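Local coordinates for protein KLLA0B12012p (Kluyveromyces lactis, PDB 6Y3P) that forms the C-terminal ATP-grasp domain of Pby1, a direct partner of the mRNA decapping enzyme Dcp2, and probably binds ATP and metal ions, at residues L58-L63 against A71-Y76; E138-L143 against I156-E161. One frame throughout, in Å; residues are numbered along the deposited sequence.

Interaction 1 of 2, residues L58-L63 against A71-Y76; sequences LDMDQL and ANSYIY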
ATOM      1  N   LEU A  58      19.520   4.537  -6.098  1.00 62.55           N
ATOM      2  CA  LEU A  58      20.139   4.023  -4.871  1.00 62.95           C
ATOM      3  C   LEU A  58      21.094   2.852  -5.126  1.00 66.86           C
ATOM      4  O   LEU A  58      20.968   2.165  -6.146  1.00 66.69           O
ATOM      5  CB  LEU A  58      19.085   3.679  -3.811  1.00 61.51           C
ATOM      6  CG  LEU A  58      18.090   4.778  -3.450  1.00 64.79           C
ATOM      7  CD1 LEU A  58      17.027   4.240  -2.530  1.00 63.28           C
ATOM      8  CD2 LEU A  58      18.772   5.980  -2.811  1.00 66.18           C
ATOM      9  N   ASP A  59      22.075   2.669  -4.225  1.00 62.49           N
ATOM     10  CA  ASP A  59      23.067   1.608  -4.340  1.00 62.49           C
ATOM     11  C   ASP A  59      22.818   0.545  -3.288  1.00 67.83           C
ATOM     12  O   ASP A  59      23.264   0.672  -2.142  1.00 66.17           O
ATOM     13  CB  ASP A  59      24.494   2.164  -4.257  1.00 65.02           C
ATOM     14  CG  ASP A  59      25.579   1.187  -4.715  1.00 74.96           C
ATOM     15  OD1 ASP A  59      25.246   0.003  -5.007  1.00 74.08           O
ATOM     16  OD2 ASP A  59      26.749   1.608  -4.813  1.00 79.23           O
ATOM     17  N   MET A  60      22.125  -0.530  -3.703  1.00 67.15           N
ATOM     18  CA  MET A  60      21.731  -1.633  -2.829  1.00 67.78           C
ATOM     19  C   MET A  60      22.919  -2.452  -2.322  1.00 74.10           C
ATOM     20  O   MET A  60      22.853  -2.964  -1.199  1.00 75.05           O
ATOM     21  CB  MET A  60      20.647  -2.516  -3.480  1.00 69.83           C
ATOM     22  CG  MET A  60      19.344  -1.765  -3.801  1.00 72.38           C
ATOM     23  SD  MET A  60      18.500  -1.128  -2.335  1.00 76.23           S
ATOM     24  CE  MET A  60      18.085   0.470  -2.873  1.00 72.40           C
ATOM     25  N   ASP A  61      24.014  -2.522  -3.093  1.00 71.27           N
ATOM     26  CA  ASP A  61      25.232  -3.231  -2.673  1.00 71.83           C
ATOM     27  C   ASP A  61      25.971  -2.472  -1.558  1.00 72.21           C
ATOM     28  O   ASP A  61      26.487  -3.098  -0.637  1.00 71.74           O
ATOM     29  CB  ASP A  61      26.159  -3.532  -3.874  1.00 75.62           C
ATOM     30  CG  ASP A  61      25.538  -4.471  -4.901  1.00 94.99           C
ATOM     31  OD1 ASP A  61      25.152  -3.990  -5.987  1.00 98.75           O
ATOM     32  OD2 ASP A  61      25.418  -5.686  -4.606  1.00 99.14           O
ATOM     33  N   GLN A  62      26.002  -1.129  -1.636  1.00 67.11           N
ATOM     34  CA  GLN A  62      26.627  -0.253  -0.634  1.00 66.95           C
ATOM     35  C   GLN A  62      25.762  -0.108   0.637  1.00 69.59           C
ATOM     36  O   GLN A  62      26.254   0.336   1.672  1.00 68.37           O
ATOM     37  CB  GLN A  62      26.943   1.119  -1.243  1.00 68.31           C
ATOM     38  CG  GLN A  62      28.313   1.191  -1.856  1.00 82.19           C
ATOM     39  CD  GLN A  62      29.236   2.049  -1.046  1.00106.11           C
ATOM     40  OE1 GLN A  62      29.679   1.676   0.039  1.00101.89           O
ATOM     41  NE2 GLN A  62      29.586   3.202  -1.584  1.00104.62           N
ATOM     42  N   LEU A  63      24.477  -0.475   0.543  1.00 65.67           N
ATOM     43  CA  LEU A  63      23.531  -0.422   1.653  1.00 65.50           C
ATOM     44  C   LEU A  63      23.685  -1.670   2.517  1.00 72.70           C
ATOM     45  O   LEU A  63      23.557  -1.593   3.743  1.00 71.35           O
ATOM     46  CB  LEU A  63      22.090  -0.283   1.103  1.00 64.24           C
ATOM     47  CG  LEU A  63      20.918  -0.208   2.084  1.00 67.62           C
ATOM     48  CD1 LEU A  63      20.954   1.073   2.927  1.00 66.67           C
ATOM     49  CD2 LEU A  63      19.613  -0.272   1.333  1.00 69.94           C
ATOM     50  N   ALA A  71      20.006   4.928   2.936  1.00 51.12           N
ATOM     51  CA  ALA A  71      19.165   5.193   1.778  1.00 50.09           C
ATOM     52  C   ALA A  71      17.664   5.179   2.159  1.00 52.13           C
ATOM     53  O   ALA A  71      17.284   4.640   3.198  1.00 49.52           O
ATOM     54  CB  ALA A  71      19.466   4.174   0.680  1.00 50.26           C
ATOM     55  N   ASN A  72      16.824   5.760   1.296  1.00 49.81           N
ATOM     56  CA  ASN A  72      15.375   5.813   1.482  1.00 48.49           C
ATOM     57  C   ASN A  72      14.679   4.576   0.861  1.00 52.95           C
ATOM     58  O   ASN A  72      13.636   4.684   0.227  1.00 52.28           O
ATOM     59  CB  ASN A  72      14.798   7.134   0.948  1.00 45.98           C
ATOM     60  CG  ASN A  72      14.880   7.294  -0.546  1.00 48.47           C
ATOM     61  OD1 ASN A  72      15.950   7.226  -1.137  1.00 48.40           O
ATOM     62  ND2 ASN A  72      13.751   7.558  -1.187  1.00 43.07           N
ATOM     63  N   SER A  73      15.258   3.390   1.071  1.00 50.41           N
ATOM     64  CA  SER A  73      14.675   2.130   0.617  1.00 49.64           C
ATOM     65  C   SER A  73      15.253   0.962   1.376  1.00 51.68           C
ATOM     66  O   SER A  73      16.429   1.004   1.785  1.00 49.88           O
ATOM     67  CB  SER A  73      14.917   1.895  -0.875  1.00 52.98           C
ATOM     68  OG  SER A  73      14.103   0.831  -1.345  1.00 59.62           O
ATOM     69  N   TYR A  74      14.438  -0.115   1.492  1.00 46.67           N
ATOM     70  CA  TYR A  74      14.865  -1.392   2.051  1.00 46.96           C
ATOM     71  C   TYR A  74      15.227  -2.291   0.880  1.00 55.44           C
ATOM     72  O   TYR A  74      14.915  -1.956  -0.267  1.00 55.65           O
ATOM     73  CB  TYR A  74      13.791  -2.026   2.947  1.00 45.73           C
ATOM     74  CG  TYR A  74      13.648  -1.350   4.289  1.00 44.05           C
ATOM     75  CD1 TYR A  74      12.807  -0.257   4.452  1.00 44.15           C
ATOM     76  CD2 TYR A  74      14.307  -1.841   5.412  1.00 45.70           C
ATOM     77  CE1 TYR A  74      12.671   0.373   5.684  1.00 43.80           C
ATOM     78  CE2 TYR A  74      14.168  -1.229   6.657  1.00 45.74           C
ATOM     79  CZ  TYR A  74      13.337  -0.128   6.790  1.00 49.72           C
ATOM     80  OH  TYR A  74      13.182   0.477   8.013  1.00 47.92           O
ATOM     81  N   ILE A  75      15.930  -3.402   1.153  1.00 55.51           N
ATOM     82  CA  ILE A  75      16.381  -4.326   0.120  1.00 56.34           C
ATOM     83  C   ILE A  75      15.336  -5.413  -0.161  1.00 60.18           C
ATOM     84  O   ILE A  75      14.960  -5.603  -1.318  1.00 59.38           O
ATOM     85  CB  ILE A  75      17.780  -4.879   0.470  1.00 60.89           C
ATOM     86  CG1 ILE A  75      18.838  -3.767   0.301  1.00 62.31           C
ATOM     87  CG2 ILE A  75      18.142  -6.088  -0.407  1.00 62.98           C
ATOM     88  CD1 ILE A  75      20.238  -4.099   0.776  1.00 68.98           C
ATOM     89  N   TYR A  76      14.872  -6.116   0.893  1.00 56.95           N
ATOM     90  CA  TYR A  76      13.915  -7.217   0.787  1.00 56.66           C
ATOM     91  C   TYR A  76      12.531  -6.762   1.203  1.00 59.81           C
ATOM     92  O   TYR A  76      12.218  -6.742   2.389  1.00 60.32           O
ATOM     93  CB  TYR A  76      14.371  -8.436   1.628  1.00 58.60           C
ATOM     94  CG  TYR A  76      15.694  -9.032   1.198  1.00 61.36           C
ATOM     95  CD1 TYR A  76      15.794  -9.793   0.035  1.00 63.84           C
ATOM     96  CD2 TYR A  76      16.853  -8.805   1.928  1.00 62.11           C
ATOM     97  CE1 TYR A  76      17.012 -10.310  -0.390  1.00 65.58           C
ATOM     98  CE2 TYR A  76      18.072  -9.339   1.531  1.00 64.15           C
ATOM     99  CZ  TYR A  76      18.147 -10.101   0.372  1.00 71.61           C
ATOM    100  OH  TYR A  76      19.345 -10.645  -0.025  1.00 67.92           O
TER
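Residues 58-63 run from an extended lead-in into the first turn of a loosely bonded helix; 71-76 begin at Ala71, the last residue of strand 69-71, and continue as an irregular chain. The CA atoms of Met60 and Ile75 are 6.7 Å apart, those of Leu58 and Ala71 about as close. Asp59 is the helix N-cap, its OD1 taking a weak bond from Asp61 N.

Leu58 reaches across with its isobutyl fork: CD1 lies 3.6 Å from Ser73 CB, CD2 rests on Ala71 CB at 4.0 Å, and both methyls straddle Asn72 OD1. Leu63, its CG anti to the backbone N (chi1 180°), sends CD1 to Ala71 and CD2 to Ile75 CG1 at 3.7 Å. Met60 bends at chi2 and chi3, so that SD meets the same CG1 at 3.7 Å while CE turns to Ser73 CB.

This packs the start of helix 60-65 onto the loop before helix 78-81, by the domain's parallel sheet; Ala71 also bonds to Leu326 of the six-stranded sheet. Asn72 OD1 takes Gly53 N, Ser73 O takes Ser325 OG, and Ser73 OG gives to Tyr74 O. Mostly carbon and sulfur meet, with a few oxygens against methyls, so shape and water exclusion hold the pair.

Interaction 2 of 2, residues E138-L143 against I156-E161; sequences EKWWIL and IFKTIE
Lys158 lies flat along one face of the Trp140 indole, the two side chains side by side and pointing the same way. Its CD sits over the five-membered ring, 3.5 Å from the centroid and almost on the ring normal, a CH-pi contact. Bends at chi3 and chi4 then carry NZ over the six-membered ring, 3.5 Å from that centroid, giving a cation-pi interaction. Ile156 comes in at the edge of the same indole, its CG2 3.8 Å from Trp140 CE3, and the ring of His202, just past strand 194-200, stacks with the indole.

The backbones carrying these side chains form a beta hairpin, strands 140-145 and 154-157 in the five-stranded antiparallel sheet of this ATP-grasp domain. Trp141 and Phe157 are a hydrogen-bonded pair: Trp141 N gives to Phe157 O at 2.9 Å, nearly along the C=O axis but bent at the hydrogen, and Phe157 N returns a straighter bond to Trp141 O at 3.1 Å from above the carbonyl plane. Ile142 and Ile156 follow as a non-hydrogen-bonded pair, with Ile142 CD1 3.6 Å from Ile156 CG1 on the other face of the sheet from Trp141 and Phe157.

Phe157 takes the crowded first torsion, CG between the backbone N and the carbonyl carbon (chi1 68°), which folds its ring back over the neighbouring strand. Trp141 CB consequently presses on the ring face, 3.4 Å from Phe157 CZ. The five-membered ring of Trp141 is slid aside from the phenyl, planes 26° apart with little overlap. Leu143 N lies at the edge of the phenyl, near its plane, and Leu143 CB is 3.9 Å from Phe157 CE1; the leucine also packs on Ile166, Phe167 and Phe170 of helix 160-171, whose Leu163 touches Phe157.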
ATOM      1  N   GLU A 138     -18.930 -16.797   2.156  1.00 66.03           N
ATOM      2  CA  GLU A 138     -19.019 -15.606   3.010  1.00 65.06           C
ATOM      3  C   GLU A 138     -18.634 -14.294   2.321  1.00 67.54           C
ATOM      4  O   GLU A 138     -18.822 -13.238   2.930  1.00 68.46           O
ATOM      5  CB  GLU A 138     -18.135 -15.775   4.272  1.00 66.56           C
ATOM      6  CG  GLU A 138     -18.456 -16.985   5.139  1.00 80.18           C
ATOM      7  CD  GLU A 138     -18.324 -16.773   6.635  1.00100.17           C
ATOM      8  OE1 GLU A 138     -17.273 -16.256   7.080  1.00 87.09           O
ATOM      9  OE2 GLU A 138     -19.274 -17.139   7.366  1.00 96.36           O
ATOM     10  N   LYS A 139     -18.068 -14.344   1.093  1.00 60.58           N
ATOM     11  CA  LYS A 139     -17.556 -13.151   0.410  1.00 57.74           C
ATOM     12  C   LYS A 139     -17.988 -12.981  -1.027  1.00 60.07           C
ATOM     13  O   LYS A 139     -18.424 -13.946  -1.660  1.00 61.73           O
ATOM     14  CB  LYS A 139     -16.012 -13.172   0.450  1.00 59.00           C
ATOM     15  CG  LYS A 139     -15.431 -12.841   1.807  1.00 56.39           C
ATOM     16  CD  LYS A 139     -14.022 -13.341   1.965  1.00 60.08           C
ATOM     17  CE  LYS A 139     -13.656 -13.416   3.430  1.00 61.43           C
ATOM     18  NZ  LYS A 139     -12.243 -13.818   3.629  1.00 75.20           N
ATOM     19  N   TRP A 140     -17.808 -11.747  -1.560  1.00 53.19           N
ATOM     20  CA  TRP A 140     -18.030 -11.397  -2.965  1.00 51.83           C
ATOM     21  C   TRP A 140     -16.665 -11.446  -3.629  1.00 52.21           C
ATOM     22  O   TRP A 140     -15.629 -11.309  -2.960  1.00 50.56           O
ATOM     23  CB  TRP A 140     -18.671 -10.011  -3.142  1.00 50.34           C
ATOM     24  CG  TRP A 140     -20.057  -9.904  -2.565  1.00 51.30           C
ATOM     25  CD1 TRP A 140     -20.424 -10.102  -1.266  1.00 54.07           C
ATOM     26  CD2 TRP A 140     -21.260  -9.609  -3.281  1.00 51.21           C
ATOM     27  NE1 TRP A 140     -21.783  -9.947  -1.130  1.00 53.78           N
ATOM     28  CE2 TRP A 140     -22.319  -9.629  -2.349  1.00 55.27           C
ATOM     29  CE3 TRP A 140     -21.549  -9.338  -4.625  1.00 52.93           C
ATOM     30  CZ2 TRP A 140     -23.639  -9.347  -2.712  1.00 55.14           C
ATOM     31  CZ3 TRP A 140     -22.860  -9.091  -4.991  1.00 55.01           C
ATOM     32  CH2 TRP A 140     -23.888  -9.102  -4.042  1.00 55.96           C
ATOM     33  N   TRP A 141     -16.654 -11.722  -4.931  1.00 46.25           N
ATOM     34  CA  TRP A 141     -15.405 -11.910  -5.642  1.00 45.51           C
ATOM     35  C   TRP A 141     -15.483 -11.310  -6.985  1.00 51.04           C
ATOM     36  O   TRP A 141     -16.559 -11.139  -7.564  1.00 51.04           O
ATOM     37  CB  TRP A 141     -15.081 -13.419  -5.797  1.00 44.56           C
ATOM     38  CG  TRP A 141     -14.959 -14.145  -4.503  1.00 45.26           C
ATOM     39  CD1 TRP A 141     -15.962 -14.759  -3.812  1.00 48.71           C
ATOM     40  CD2 TRP A 141     -13.797 -14.201  -3.667  1.00 44.73           C
ATOM     41  NE1 TRP A 141     -15.490 -15.207  -2.596  1.00 48.49           N
ATOM     42  CE2 TRP A 141     -14.155 -14.902  -2.495  1.00 49.34           C
ATOM     43  CE3 TRP A 141     -12.467 -13.784  -3.823  1.00 45.81           C
ATOM     44  CZ2 TRP A 141     -13.217 -15.236  -1.507  1.00 48.71           C
ATOM     45  CZ3 TRP A 141     -11.543 -14.088  -2.828  1.00 47.31           C
ATOM     46  CH2 TRP A 141     -11.921 -14.810  -1.690  1.00 48.22           C
ATOM     47  N   ILE A 142     -14.331 -11.038  -7.513  1.00 49.63           N
ATOM     48  CA  ILE A 142     -14.227 -10.517  -8.843  1.00 51.46           C
ATOM     49  C   ILE A 142     -13.204 -11.363  -9.617  1.00 56.09           C
ATOM     50  O   ILE A 142     -12.180 -11.771  -9.052  1.00 55.07           O
ATOM     51  CB  ILE A 142     -13.993  -8.990  -8.760  1.00 55.33           C
ATOM     52  CG1 ILE A 142     -14.647  -8.312  -9.929  1.00 57.52           C
ATOM     53  CG2 ILE A 142     -12.537  -8.546  -8.544  1.00 56.34           C
ATOM     54  CD1 ILE A 142     -15.234  -7.147  -9.533  1.00 75.77           C
ATOM     55  N   LEU A 143     -13.582 -11.769 -10.845  1.00 54.43           N
ATOM     56  CA  LEU A 143     -12.746 -12.553 -11.751  1.00 54.51           C
ATOM     57  C   LEU A 143     -12.118 -11.569 -12.750  1.00 63.25           C
ATOM     58  O   LEU A 143     -12.792 -11.111 -13.669  1.00 62.15           O
ATOM     59  CB  LEU A 143     -13.553 -13.655 -12.457  1.00 54.35           C
ATOM     60  CG  LEU A 143     -12.772 -14.493 -13.497  1.00 59.42           C
ATOM     61  CD1 LEU A 143     -11.784 -15.460 -12.839  1.00 59.47           C
ATOM     62  CD2 LEU A 143     -13.709 -15.201 -14.443  1.00 58.49           C
ATOM     63  N   ILE A 156     -18.265 -10.252 -11.492  1.00 49.55           N
ATOM     64  CA  ILE A 156     -18.608 -10.534 -10.092  1.00 48.58           C
ATOM     65  C   ILE A 156     -19.295 -11.894  -9.960  1.00 51.35           C
ATOM     66  O   ILE A 156     -20.075 -12.300 -10.838  1.00 53.49           O
ATOM     67  CB  ILE A 156     -19.475  -9.377  -9.477  1.00 51.72           C
ATOM     68  CG1 ILE A 156     -18.654  -8.106  -9.411  1.00 52.62           C
ATOM     69  CG2 ILE A 156     -19.978  -9.696  -8.051  1.00 52.51           C
ATOM     70  CD1 ILE A 156     -19.435  -6.915  -9.167  1.00 69.82           C
ATOM     71  N   PHE A 157     -19.030 -12.568  -8.840  1.00 43.91           N
ATOM     72  CA  PHE A 157     -19.627 -13.848  -8.461  1.00 43.27           C
ATOM     73  C   PHE A 157     -19.441 -14.062  -6.965  1.00 48.56           C
ATOM     74  O   PHE A 157     -18.630 -13.376  -6.337  1.00 47.87           O
ATOM     75  CB  PHE A 157     -18.976 -14.992  -9.247  1.00 44.79           C
ATOM     76  CG  PHE A 157     -17.532 -15.264  -8.883  1.00 44.63           C
ATOM     77  CD1 PHE A 157     -16.499 -14.537  -9.472  1.00 45.97           C
ATOM     78  CD2 PHE A 157     -17.204 -16.277  -7.980  1.00 43.84           C
ATOM     79  CE1 PHE A 157     -15.168 -14.788  -9.142  1.00 45.60           C
ATOM     80  CE2 PHE A 157     -15.874 -16.551  -7.675  1.00 46.61           C
ATOM     81  CZ  PHE A 157     -14.860 -15.807  -8.262  1.00 44.87           C
ATOM     82  N   LYS A 158     -20.141 -15.043  -6.404  1.00 47.25           N
ATOM     83  CA  LYS A 158     -20.009 -15.418  -4.995  1.00 47.23           C
ATOM     84  C   LYS A 158     -19.770 -16.918  -4.822  1.00 51.36           C
ATOM     85  O   LYS A 158     -19.178 -17.312  -3.823  1.00 52.84           O
ATOM     86  CB  LYS A 158     -21.240 -14.993  -4.186  1.00 51.12           C
ATOM     87  CG  LYS A 158     -21.308 -13.497  -3.886  1.00 65.74           C
ATOM     88  CD  LYS A 158     -22.047 -13.212  -2.568  1.00 76.47           C
ATOM     89  CE  LYS A 158     -23.550 -13.367  -2.645  1.00 90.62           C
ATOM     90  NZ  LYS A 158     -24.160 -12.487  -3.678  1.00100.60           N
ATOM     91  N   THR A 159     -20.246 -17.760  -5.765  1.00 47.80           N
ATOM     92  CA  THR A 159     -20.116 -19.226  -5.672  1.00 48.10           C
ATOM     93  C   THR A 159     -19.359 -19.896  -6.850  1.00 51.85           C
ATOM     94  O   THR A 159     -19.243 -19.329  -7.949  1.00 51.51           O
ATOM     95  CB  THR A 159     -21.502 -19.879  -5.481  1.00 52.27           C
ATOM     96  OG1 THR A 159     -22.256 -19.725  -6.679  1.00 51.67           O
ATOM     97  CG2 THR A 159     -22.292 -19.276  -4.311  1.00 49.19           C
ATOM     98  N   ILE A 160     -18.905 -21.139  -6.613  1.00 47.44           N
ATOM     99  CA  ILE A 160     -18.236 -21.976  -7.604  1.00 47.44           C
ATOM    100  C   ILE A 160     -19.117 -22.137  -8.848  1.00 52.59           C
ATOM    101  O   ILE A 160     -18.599 -21.967  -9.942  1.00 52.30           O
ATOM    102  CB  ILE A 160     -17.748 -23.319  -6.984  1.00 50.59           C
ATOM    103  CG1 ILE A 160     -16.636 -23.032  -5.939  1.00 50.31           C
ATOM    104  CG2 ILE A 160     -17.268 -24.292  -8.071  1.00 50.64           C
ATOM    105  CD1 ILE A 160     -16.063 -24.199  -5.059  1.00 53.39           C
ATOM    106  N   GLU A 161     -20.443 -22.385  -8.687  1.00 51.18           N
ATOM    107  CA  GLU A 161     -21.391 -22.513  -9.824  1.00 52.87           C
ATOM    108  C   GLU A 161     -21.494 -21.214 -10.638  1.00 55.11           C
ATOM    109  O   GLU A 161     -21.467 -21.258 -11.880  1.00 54.55           O
ATOM    110  CB  GLU A 161     -22.788 -23.034  -9.411  1.00 55.40           C
ATOM    111  CG  GLU A 161     -23.264 -22.613  -8.029  1.00 73.63           C
ATOM    112  CD  GLU A 161     -22.983 -23.578  -6.886  1.00 95.74           C
ATOM    113  OE1 GLU A 161     -21.836 -23.597  -6.376  1.00 86.34           O
ATOM    114  OE2 GLU A 161     -23.933 -24.283  -6.469  1.00 85.15           O
TER

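Overall arrangement
From the N terminus, the chain first builds the parallel sheet that includes strands 8-12 and 48-52, and interaction 1 closes a short loop there: helix 60-65 turns back through strand 69-71, so that 58-63 meets 71-76 after only seven intervening residues. The chain then goes on through helices 78-81 and 83-95 to the antiparallel sheet, where interaction 2 closes the hairpin of strands 140-145 and 154-157 and leads into helix 160-171. The two loops follow in series, neither nesting nor crossing. Interaction 1 ties helix 60-65 to the loop after strand 69-71, interaction 2 two strands of one sheet; their centres, 41 Å apart, lie on opposite sides of the chain's centre.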